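PDB 2A6Z: Emp47p (form2) from Saccharomyces cerevisiae, which probably acts as a calcium-independent cargo receptor that recognises glycoprotein carbohydrates and helps glycoproteins move through the secretory pathway. Local coordinates for residues G73-T78 with G149-S154; Q77-I82 with G202-N207. One frame throughout, in Å; residues are numbered along the deposited sequence.

Interaction 1 (G73-T78 with G149-S154); sequences GYSGQT and GYQDSS
Two side-chain amides grip the carbonyl oxygen Gly76 O: Gln151 NE2 donates to it over 3.0 Å, and Asn114 ND2 adds a second bond. The Gln151 amide also works in the other sense on the same residue, because Gly76 N donates to Gln151 OE1 at 2.9 Å in a nearly straight bond (176° at the hydrogen). One primary amide therefore serves both backbone polar groups of a single glycine, which fixes which end is oxygen and which is nitrogen. NE2 has a further, weak bond to Glu209 OE1. To get there, Gln151 carries CG beside its own backbone N and anti to its carbonyl carbon (chi1 -73°), and the chain then runs on extended toward 73-78.

Tyr74 lies side by side with Gln151 and points the same way. Gln151 NE2 sits near the plane of the ring at its edge, 3.8 Å from Tyr74 CD2, while ring and amide planes stand 85° apart. The far end of the tyrosine is held by Asn205, which bonds to its OH.

Closer to Asp152 the link is through water. One water donates to Tyr74 O at 2.7 Å and accepts from Asp152 N at 2.8 Å; another accepts from Gly73 N and donates to Asp152 OD2 at 2.6 Å. Asp152 CB packs near Tyr74 O and the CB of Ser75.

Both segments belong to connections that pass between the two sheets. Residues 73-78 lead to strand 81-88, while the loop at 149-154 enters strand 153-164, a surface contact of the concanavalin-like beta sandwich of legume-like lectins.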
ATOM      1  N   GLY A  73     -10.516  -8.769 -12.743  1.00  7.86           N
ATOM      2  CA  GLY A  73     -10.128  -9.829 -13.674  1.00  9.63           C
ATOM      3  C   GLY A  73     -10.026 -11.212 -13.097  1.00  8.91           C
ATOM      4  O   GLY A  73      -9.818 -12.151 -13.903  1.00 10.77           O
ATOM      5  N   TYR A  74     -10.189 -11.389 -11.779  1.00  8.53           N
ATOM      6  CA  TYR A  74     -10.062 -12.722 -11.227  1.00  8.54           C
ATOM      7  C   TYR A  74     -10.771 -12.795  -9.851  1.00  8.03           C
ATOM      8  O   TYR A  74     -10.650 -11.920  -9.021  1.00  9.47           O
ATOM      9  CB  TYR A  74      -8.594 -13.104 -10.987  1.00  8.91           C
ATOM     10  CG  TYR A  74      -8.444 -14.525 -10.530  1.00  9.30           C
ATOM     11  CD1 TYR A  74      -8.651 -15.569 -11.430  1.00 12.89           C
ATOM     12  CD2 TYR A  74      -8.134 -14.849  -9.215  1.00  9.95           C
ATOM     13  CE1 TYR A  74      -8.535 -16.874 -11.053  1.00 15.72           C
ATOM     14  CE2 TYR A  74      -8.026 -16.193  -8.850  1.00 13.04           C
ATOM     15  CZ  TYR A  74      -8.225 -17.195  -9.757  1.00 14.60           C
ATOM     16  OH  TYR A  74      -8.102 -18.498  -9.355  1.00 22.57           O
ATOM     17  N   SER A  75     -11.488 -13.891  -9.661  1.00  9.33           N
ATOM     18  CA  SER A  75     -12.064 -14.194  -8.336  1.00  9.17           C
ATOM     19  C   SER A  75     -11.608 -15.600  -7.956  1.00  9.02           C
ATOM     20  O   SER A  75     -11.797 -16.536  -8.709  1.00 11.23           O
ATOM     21  CB  SER A  75     -13.589 -14.264  -8.457  1.00 14.30           C
ATOM     22  OG  SER A  75     -14.180 -14.650  -7.241  1.00 19.65           O
ATOM     23  N   GLY A  76     -11.014 -15.700  -6.783  1.00  8.49           N
ATOM     24  CA  GLY A  76     -10.550 -16.985  -6.251  1.00  9.43           C
ATOM     25  C   GLY A  76      -9.313 -16.740  -5.368  1.00  9.57           C
ATOM     26  O   GLY A  76      -8.604 -15.778  -5.409  1.00 10.29           O
ATOM     27  N   GLN A  77      -9.101 -17.620  -4.428  1.00 11.82           N
ATOM     28  CA  GLN A  77      -7.910 -17.518  -3.580  1.00  9.61           C
ATOM     29  C   GLN A  77      -6.645 -17.661  -4.360  1.00  9.89           C
ATOM     30  O   GLN A  77      -6.490 -18.529  -5.213  1.00 11.47           O
ATOM     31  CB  GLN A  77      -8.016 -18.590  -2.484  1.00 11.44           C
ATOM     32  CG  GLN A  77      -6.830 -18.319  -1.490  1.00 14.87           C
ATOM     33  CD  GLN A  77      -7.161 -19.351  -0.354  1.00 18.09           C
ATOM     34  OE1 GLN A  77      -6.469 -19.536   0.593  1.00 40.13           O
ATOM     35  NE2 GLN A  77      -8.365 -19.935  -0.552  1.00 29.69           N
ATOM     36  N   THR A  78      -5.661 -16.831  -4.137  1.00 10.95           N
ATOM     37  CA  THR A  78      -4.367 -16.926  -4.839  1.00  8.59           C
ATOM     38  C   THR A  78      -3.345 -16.584  -3.805  1.00  7.26           C
ATOM     39  O   THR A  78      -3.685 -16.108  -2.704  1.00  8.08           O
ATOM     40  CB  THR A  78      -4.236 -15.901  -5.984  1.00  8.97           C
ATOM     41  OG1 THR A  78      -3.915 -14.658  -5.467  1.00 13.90           O
ATOM     42  CG2 THR A  78      -5.408 -16.002  -6.911  1.00 12.48           C
ATOM     43  N   GLY A 149     -13.349  -7.294   1.449  1.00  7.82           N
ATOM     44  CA  GLY A 149     -13.492  -7.876   0.112  1.00  8.39           C
ATOM     45  C   GLY A 149     -12.908  -6.881  -0.929  1.00  7.62           C
ATOM     46  O   GLY A 149     -13.109  -5.665  -0.860  1.00 10.12           O
ATOM     47  N   TYR A 150     -12.164  -7.401  -1.875  1.00  7.63           N
ATOM     48  CA  TYR A 150     -11.499  -6.554  -2.882  1.00  7.72           C
ATOM     49  C   TYR A 150     -11.527  -7.139  -4.280  1.00  7.50           C
ATOM     50  O   TYR A 150     -11.306  -6.412  -5.246  1.00  8.33           O
ATOM     51  CB  TYR A 150     -10.043  -6.173  -2.467  1.00  7.91           C
ATOM     52  CG  TYR A 150      -9.206  -7.419  -2.406  1.00  7.11           C
ATOM     53  CD1 TYR A 150      -8.431  -7.829  -3.516  1.00  7.09           C
ATOM     54  CD2 TYR A 150      -9.168  -8.231  -1.252  1.00  6.84           C
ATOM     55  CE1 TYR A 150      -7.673  -8.963  -3.497  1.00  6.52           C
ATOM     56  CE2 TYR A 150      -8.399  -9.392  -1.269  1.00  7.20           C
ATOM     57  CZ  TYR A 150      -7.641  -9.767  -2.363  1.00  6.62           C
ATOM     58  OH  TYR A 150      -6.947 -10.925  -2.298  1.00  7.12           O
ATOM     59  N   GLN A 151     -11.678  -8.456  -4.460  1.00  7.86           N
ATOM     60  CA  GLN A 151     -11.479  -9.006  -5.801  1.00  7.57           C
ATOM     61  C   GLN A 151     -12.660  -8.724  -6.681  1.00  7.82           C
ATOM     62  O   GLN A 151     -13.799  -8.637  -6.218  1.00  8.68           O
ATOM     63  CB  GLN A 151     -11.335 -10.566  -5.805  1.00  8.62           C
ATOM     64  CG  GLN A 151      -9.979 -10.990  -5.242  1.00  8.69           C
ATOM     65  CD  GLN A 151      -9.782 -12.458  -5.521  1.00  8.37           C
ATOM     66  OE1 GLN A 151     -10.682 -13.256  -5.331  1.00  8.31           O
ATOM     67  NE2 GLN A 151      -8.597 -12.826  -5.973  1.00  8.74           N
ATOM     68  N   ASP A 152     -12.363  -8.632  -7.974  1.00  8.01           N
ATOM     69  CA  ASP A 152     -13.398  -8.701  -8.999  1.00  9.45           C
ATOM     70  C   ASP A 152     -14.439  -7.603  -8.821  1.00  9.03           C
ATOM     71  O   ASP A 152     -15.648  -7.813  -8.983  1.00 11.01           O
ATOM     72  CB  ASP A 152     -14.019 -10.121  -8.987  1.00 11.24           C
ATOM     73  CG  ASP A 152     -14.889 -10.427 -10.172  1.00 14.88           C
ATOM     74  OD1 ASP A 152     -15.852 -11.222  -9.988  1.00 21.84           O
ATOM     75  OD2 ASP A 152     -14.659  -9.907 -11.290  1.00 20.68           O
ATOM     76  N   SER A 153     -13.968  -6.395  -8.545  1.00  9.33           N
ATOM     77  CA  SER A 153     -14.855  -5.211  -8.592  1.00  9.06           C
ATOM     78  C   SER A 153     -14.119  -4.086  -9.276  1.00  7.22           C
ATOM     79  O   SER A 153     -13.011  -3.716  -8.911  1.00  7.91           O
ATOM     80  CB  SER A 153     -15.298  -4.752  -7.207  1.00  9.31           C
ATOM     81  OG  SER A 153     -16.071  -3.564  -7.321  1.00 10.76           O
ATOM     82  N   SER A 154     -14.812  -3.493 -10.274  1.00  8.33           N
ATOM     83  CA  SER A 154     -14.270  -2.364 -10.997  1.00  8.38           C
ATOM     84  C   SER A 154     -14.398  -1.057 -10.254  1.00  8.27           C
ATOM     85  O   SER A 154     -13.823  -0.068 -10.703  1.00  8.59           O
ATOM     86  CB  SER A 154     -15.056  -2.269 -12.354  1.00 10.75           C
ATOM     87  OG  SER A 154     -14.648  -3.344 -13.188  1.00 12.57           O
TER
HETATM   88  O   HOH W   1     -13.280  -8.020 -12.442  1.00 17.13           O
HETATM   89  O   HOH W   2      -9.976  -9.282  -9.385  1.00  8.56           O

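Interaction 2 (Q77-I82 with G202-N207); sequences QTDGGI and GAVNNN
Val204 packs onto the backbone around Thr78 and against Asp79, joining two loops at one end of the legume-like lectin sandwich: 77-82 runs into strand 81-88, while the loop 202-207 links strand 192-200 to strand 210-220. The two methyls of Val204 go to different partners. CG1, anti to the valine's own N (chi1 174°), lies 3.7 Å from Gln77 O, and CG2 reaches the carboxylate of Asp79, 3.9 Å from OD2. The methyl of Thr78 rests on the amide of Asn207, with Thr78 CG2 3.9 Å from Asn207 ND2; the two side chains cross at about a right angle.

The polar joining of the segments runs through water on the Asp79 carboxylate. One water donates to Asp79 OD1 at 2.6 Å and accepts from Val204 N; a second donates to Asp79 OD2 at 2.7 Å and accepts from Ala203 N. Each carboxylate oxygen is thus relayed to a neighbouring backbone N-H of the turn. Asp79 OD1 also lies 3.7 Å from Gly202 CA, on the side where a side chain would collide with it; the positive phi there favours glycine too.

Each segment braces itself as well. Thr78 OG1 takes the hydrogen of Gly80 N at 2.9 Å, an ST turn, with OG1 lying between the threonine's backbone N and carbonyl carbon (chi1 79°). In the other loop the Asn207 amide is held on both ends: OD1 accepts from Glu209 N, and ND2 gives one bond to Asn201 O. Its other bond goes to Val204 O, 2.9 Å from Asn207 ND2 and on a lone pair, and that same oxygen also accepts from Asn207 N.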
ATOM      1  N   GLN A  77      -9.101 -17.620  -4.428  1.00 11.82           N
ATOM      2  CA  GLN A  77      -7.910 -17.518  -3.580  1.00  9.61           C
ATOM      3  C   GLN A  77      -6.645 -17.661  -4.360  1.00  9.89           C
ATOM      4  O   GLN A  77      -6.490 -18.529  -5.213  1.00 11.47           O
ATOM      5  CB  GLN A  77      -8.016 -18.590  -2.484  1.00 11.44           C
ATOM      6  CG  GLN A  77      -6.830 -18.319  -1.490  1.00 14.87           C
ATOM      7  CD  GLN A  77      -7.161 -19.351  -0.354  1.00 18.09           C
ATOM      8  OE1 GLN A  77      -6.469 -19.536   0.593  1.00 40.13           O
ATOM      9  NE2 GLN A  77      -8.365 -19.935  -0.552  1.00 29.69           N
ATOM     10  N   THR A  78      -5.661 -16.831  -4.137  1.00 10.95           N
ATOM     11  CA  THR A  78      -4.367 -16.926  -4.839  1.00  8.59           C
ATOM     12  C   THR A  78      -3.345 -16.584  -3.805  1.00  7.26           C
ATOM     13  O   THR A  78      -3.685 -16.108  -2.704  1.00  8.08           O
ATOM     14  CB  THR A  78      -4.236 -15.901  -5.984  1.00  8.97           C
ATOM     15  OG1 THR A  78      -3.915 -14.658  -5.467  1.00 13.90           O
ATOM     16  CG2 THR A  78      -5.408 -16.002  -6.911  1.00 12.48           C
ATOM     17  N   ASP A  79      -2.053 -16.765  -4.120  1.00  7.51           N
ATOM     18  CA  ASP A  79      -0.971 -16.320  -3.286  1.00  8.17           C
ATOM     19  C   ASP A  79      -0.441 -14.932  -3.690  1.00  7.76           C
ATOM     20  O   ASP A  79       0.597 -14.501  -3.215  1.00  9.32           O
ATOM     21  CB  ASP A  79       0.128 -17.389  -3.190  1.00 10.18           C
ATOM     22  CG  ASP A  79       0.803 -17.658  -4.532  1.00 12.57           C
ATOM     23  OD1 ASP A  79       0.755 -16.876  -5.444  1.00 13.11           O
ATOM     24  OD2 ASP A  79       1.400 -18.775  -4.666  1.00 22.23           O
ATOM     25  N   GLY A  80      -1.212 -14.247  -4.537  1.00  7.30           N
ATOM     26  CA  GLY A  80      -0.911 -12.862  -4.888  1.00  8.60           C
ATOM     27  C   GLY A  80      -1.312 -11.913  -3.725  1.00  6.76           C
ATOM     28  O   GLY A  80      -1.779 -12.319  -2.681  1.00  6.75           O
ATOM     29  N   GLY A  81      -1.129 -10.622  -4.000  1.00  6.34           N
ATOM     30  CA  GLY A  81      -1.577  -9.603  -3.047  1.00  6.97           C
ATOM     31  C   GLY A  81      -0.993  -8.269  -3.408  1.00  6.10           C
ATOM     32  O   GLY A  81      -0.119  -8.163  -4.299  1.00  7.34           O
ATOM     33  N   ILE A  82      -1.500  -7.269  -2.719  1.00  6.16           N
ATOM     34  CA  ILE A  82      -1.062  -5.862  -2.931  1.00  5.67           C
ATOM     35  C   ILE A  82      -0.661  -5.316  -1.559  1.00  5.78           C
ATOM     36  O   ILE A  82      -1.377  -5.515  -0.575  1.00  6.11           O
ATOM     37  CB  ILE A  82      -2.132  -5.009  -3.648  1.00  6.64           C
ATOM     38  CG1 ILE A  82      -1.641  -3.565  -3.877  1.00  6.40           C
ATOM     39  CG2 ILE A  82      -3.495  -5.014  -2.943  1.00  6.42           C
ATOM     40  CD1 ILE A  82      -2.501  -2.745  -4.797  1.00  7.84           C
ATOM     41  N   GLY A 202       1.122 -13.882  -8.828  1.00  7.70           N
ATOM     42  CA  GLY A 202       1.569 -15.305  -8.705  1.00  9.68           C
ATOM     43  C   GLY A 202       1.020 -16.143  -9.820  1.00  9.33           C
ATOM     44  O   GLY A 202       0.631 -15.660 -10.875  1.00 10.37           O
ATOM     45  N   ALA A 203       1.070 -17.448  -9.586  1.00  9.91           N
ATOM     46  CA  ALA A 203       0.815 -18.441 -10.627  1.00 11.09           C
ATOM     47  C   ALA A 203      -0.397 -19.332 -10.310  1.00 10.75           C
ATOM     48  O   ALA A 203      -0.684 -20.222 -11.106  1.00 13.63           O
ATOM     49  CB  ALA A 203       2.024 -19.332 -10.825  1.00 16.25           C
ATOM     50  N   VAL A 204      -1.114 -19.103  -9.207  1.00 10.67           N
ATOM     51  CA  VAL A 204      -2.249 -19.973  -8.909  1.00 10.80           C
ATOM     52  C   VAL A 204      -3.303 -19.873 -10.024  1.00 11.51           C
ATOM     53  O   VAL A 204      -3.735 -18.772 -10.368  1.00 11.34           O
ATOM     54  CB  VAL A 204      -2.840 -19.634  -7.551  1.00 12.34           C
ATOM     55  CG1 VAL A 204      -4.099 -20.451  -7.315  1.00 14.04           C
ATOM     56  CG2 VAL A 204      -1.826 -19.996  -6.453  1.00 12.52           C
ATOM     57  N   ASN A 205      -3.712 -21.044 -10.518  1.00 12.54           N
ATOM     58  CA  ASN A 205      -4.693 -21.158 -11.569  1.00 13.21           C
ATOM     59  C   ASN A 205      -4.352 -20.324 -12.788  1.00 13.26           C
ATOM     60  O   ASN A 205      -5.282 -19.985 -13.509  1.00 16.64           O
ATOM     61  CB  ASN A 205      -6.057 -20.794 -10.999  1.00 16.78           C
ATOM     62  CG  ASN A 205      -6.666 -21.797 -10.072  1.00 24.05           C
ATOM     63  OD1 ASN A 205      -6.392 -23.003 -10.277  1.00 46.97           O
ATOM     64  ND2 ASN A 205      -7.462 -21.351  -9.098  1.00 26.97           N
ATOM     65  N   ASN A 206      -3.112 -20.002 -13.066  1.00 14.09           N
ATOM     66  CA  ASN A 206      -2.758 -19.106 -14.184  1.00 16.04           C
ATOM     67  C   ASN A 206      -3.620 -17.860 -14.165  1.00 14.41           C
ATOM     68  O   ASN A 206      -4.043 -17.289 -15.172  1.00 16.92           O
ATOM     69  CB  ASN A 206      -2.885 -19.860 -15.526  1.00 19.79           C
ATOM     70  CG  ASN A 206      -1.658 -20.704 -15.848  1.00 30.23           C
ATOM     71  OD1 ASN A 206      -0.550 -20.616 -15.294  1.00 43.08           O
ATOM     72  ND2 ASN A 206      -1.968 -21.571 -16.779  1.00 40.23           N
ATOM     73  N   ASN A 207      -3.931 -17.374 -12.929  1.00 11.50           N
ATOM     74  CA  ASN A 207      -4.771 -16.187 -12.818  1.00 11.32           C
ATOM     75  C   ASN A 207      -4.061 -14.972 -13.416  1.00 10.59           C
ATOM     76  O   ASN A 207      -2.845 -14.863 -13.471  1.00 11.69           O
ATOM     77  CB  ASN A 207      -5.140 -15.873 -11.320  1.00 10.27           C
ATOM     78  CG  ASN A 207      -3.997 -15.191 -10.585  1.00  8.99           C
ATOM     79  OD1 ASN A 207      -3.985 -13.950 -10.549  1.00  9.51           O
ATOM     80  ND2 ASN A 207      -3.074 -15.925  -9.989  1.00  9.35           N
TER
HETATM   81  O   HOH W   3      -1.126 -16.870  -7.249  1.00  9.72           O
HETATM   82  O   HOH W   4       2.114 -18.790  -7.244  1.00 18.28           O

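Following the chain, strand 63-72 of one sheet ends at 73-78, which passes through the shared Gln77 and Thr78 into 77-82 and strand 81-88 of the other sheet. Interaction 1 closes a long loop when 149-154 returns to this connection, and interaction 2 closes another when 202-207 does. Segment 77-82 starts inside the loop closed by interaction 1, and its partner 202-207 lies beyond that loop's end, so the two loops cross. Three connections between the sheets are thereby tied together at one end of the sandwich. The contacts' centres are 10 Å apart, and Tyr74 bridges them, its ring packing on Asn207 and its hydroxyl reaching the 202-207 loop.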